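Side-chain contact in tryptophan--tRNA ligase (PDB 2YY5), which probably catalyses the ATP-dependent attachment of tryptophan to its cognate tRNA, releasing AMP and diphosphate, and works as a homodimer: residues B[105-109]-B[110-114]. The protein carries 1 engineered substitution. Residues are numbered along the deposited sequence; the frame is centred on the assembly and turned at random.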
loop_
_atom_site.group_PDB
_atom_site.type_symbol
_atom_site.label_atom_id
_atom_site.label_comp_id
_atom_site.label_asym_id
_atom_site.label_seq_id
_atom_site.Cartn_x
_atom_site.Cartn_y
_atom_site.Cartn_z
ATOM N N LEU B 105 -13.585 -5.315 -3.819
ATOM C CA LEU B 105 -12.643 -4.776 -4.790
ATOM C C LEU B 105 -12.750 -5.499 -6.128
ATOM O O LEU B 105 -12.536 -4.901 -7.183
ATOM C CB LEU B 105 -11.212 -4.858 -4.244
ATOM C CG LEU B 105 -10.915 -3.931 -3.052
ATOM C CD1 LEU B 105 -9.562 -4.275 -2.450
ATOM C CD2 LEU B 105 -10.962 -2.466 -3.502
ATOM N N GLN B 106 -13.111 -6.779 -6.083
ATOM C CA GLN B 106 -13.245 -7.585 -7.298
ATOM C C GLN B 106 -14.500 -7.310 -8.116
ATOM O O GLN B 106 -14.531 -7.571 -9.316
ATOM C CB GLN B 106 -13.175 -9.062 -6.941
ATOM C CG GLN B 106 -11.795 -9.483 -6.506
ATOM C CD GLN B 106 -11.733 -10.925 -6.072
ATOM O OE1 GLN B 106 -10.655 -11.524 -6.038
ATOM N NE2 GLN B 106 -12.886 -11.496 -5.723
ATOM N N ARG B 107 -15.538 -6.794 -7.465
ATOM C CA ARG B 107 -16.780 -6.481 -8.161
ATOM C C ARG B 107 -16.718 -5.106 -8.830
ATOM O O ARG B 107 -17.625 -4.743 -9.582
ATOM C CB ARG B 107 -17.980 -6.527 -7.201
ATOM C CG ARG B 107 -18.497 -7.924 -6.866
ATOM C CD ARG B 107 -17.619 -8.598 -5.835
ATOM N NE ARG B 107 -18.120 -9.894 -5.381
ATOM C CZ ARG B 107 -17.942 -11.044 -6.026
ATOM N NH1 ARG B 107 -18.437 -12.170 -5.524
ATOM N NH2 ARG B 107 -17.266 -11.079 -7.169
ATOM N N MET B 108 -15.660 -4.338 -8.557
ATOM C CA MET B 108 -15.521 -3.012 -9.164
ATOM C C MET B 108 -15.553 -3.162 -10.683
ATOM O O MET B 108 -14.812 -3.961 -11.257
ATOM C CB MET B 108 -14.212 -2.345 -8.730
ATOM C CG MET B 108 -14.132 -1.972 -7.254
ATOM S SD MET B 108 -15.128 -0.533 -6.785
ATOM C CE MET B 108 -16.560 -1.332 -6.054
ATOM N N THR B 109 -16.420 -2.398 -11.334
ATOM C CA THR B 109 -16.549 -2.477 -12.781
ATOM C C THR B 109 -15.256 -2.105 -13.484
ATOM O O THR B 109 -14.889 -2.714 -14.486
ATOM C CB THR B 109 -17.692 -1.565 -13.299
ATOM O OG1 THR B 109 -17.396 -0.196 -12.996
ATOM C CG2 THR B 109 -19.014 -1.948 -12.645
ATOM N N GLN B 110 -14.561 -1.108 -12.959
ATOM C CA GLN B 110 -13.315 -0.673 -13.565
ATOM C C GLN B 110 -12.276 -1.786 -13.516
ATOM O O GLN B 110 -11.446 -1.908 -14.410
ATOM C CB GLN B 110 -12.780 0.555 -12.843
ATOM C CG GLN B 110 -12.217 1.604 -13.766
ATOM C CD GLN B 110 -13.295 2.477 -14.367
ATOM O OE1 GLN B 110 -14.200 2.929 -13.665
ATOM N NE2 GLN B 110 -13.197 2.736 -15.668
ATOM N N PHE B 111 -12.318 -2.598 -12.466
ATOM C CA PHE B 111 -11.369 -3.698 -12.329
ATOM C C PHE B 111 -11.665 -4.798 -13.332
ATOM O O PHE B 111 -10.756 -5.349 -13.945
ATOM C CB PHE B 111 -11.418 -4.291 -10.926
ATOM C CG PHE B 111 -10.582 -5.524 -10.771
ATOM C CD1 PHE B 111 -9.206 -5.479 -10.975
ATOM C CD2 PHE B 111 -11.166 -6.734 -10.435
ATOM C CE1 PHE B 111 -8.428 -6.621 -10.850
ATOM C CE2 PHE B 111 -10.393 -7.885 -10.308
ATOM C CZ PHE B 111 -9.023 -7.830 -10.515
ATOM N N LYS B 112 -12.943 -5.131 -13.476
ATOM C CA LYS B 112 -13.358 -6.165 -14.413
ATOM C C LYS B 112 -12.941 -5.789 -15.838
ATOM O O LYS B 112 -12.282 -6.563 -16.529
ATOM C CB LYS B 112 -14.880 -6.346 -14.370
ATOM C CG LYS B 112 -15.445 -7.049 -13.136
ATOM C CD LYS B 112 -16.961 -7.192 -13.287
ATOM C CE LYS B 112 -17.560 -8.246 -12.366
ATOM N NZ LYS B 112 -17.617 -7.815 -10.949
ATOM N N ALA B 113 -13.325 -4.592 -16.262
ATOM C CA ALA B 113 -13.025 -4.115 -17.604
ATOM C C ALA B 113 -11.550 -3.832 -17.821
ATOM O O ALA B 113 -11.113 -3.589 -18.948
ATOM C CB ALA B 113 -13.828 -2.865 -17.897
ATOM N N LYS B 114 -10.779 -3.859 -16.743
ATOM C CA LYS B 114 -9.358 -3.580 -16.848
ATOM C C LYS B 114 -8.540 -4.868 -16.748
ATOM O O LYS B 114 -7.504 -4.998 -17.398
ATOM C CB LYS B 114 -8.960 -2.575 -15.761
ATOM C CG LYS B 114 -7.713 -1.770 -16.076
ATOM C CD LYS B 114 -7.781 -0.355 -15.494
ATOM C CE LYS B 114 -8.783 0.517 -16.240
ATOM N NZ LYS B 114 -8.637 1.961 -15.889
#
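Phe111 and Lys112, in the first turn of helix 109-115, meet Gln106, Arg107 and Met108 just before it. The Phe111 ring, with CG anti to the backbone N (chi1 173°), turns one edge to the preceding helix: Gln106 O lies near the ring plane, 3.6 Å from CD2. At the root of the ring, Phe111 CB packs 4.1 Å from Met108 CB, while the Met108 chain bends away from Phe111 and also touches Gln159 of helix 158-175. Lys112 runs extended to CE, then bends at chi4 (74°), which brings NZ over the Arg107 backbone. There Lys112 NZ gives a weak hydrogen bond to Arg107 O (3.4 Å). The lysine chain crosses that of Arg107 at a slant; the like-charged Lys112 NZ and Arg107 NH2 lie 5.0 Å apart. Met108 O accepts a well-aligned bond from Lys112 N (3.1 Å, 162° at the hydrogen) and a weak, bent one from Phe111 N. The next i to i+4 helical bond, Ala113 N to Thr109 O, is nearly straight at 3.0 Å. Thr109 N is bound by Gln159, and Leu133 of helix 131-144 packs against Leu105 and Phe111. Gln110 sits near a bound sulfate and Asp156, a predicted ATP-binding residue. The arrangement is a tight turn between two short helices, with Met108 at the N-cap position, close to the active site of this class I synthetase.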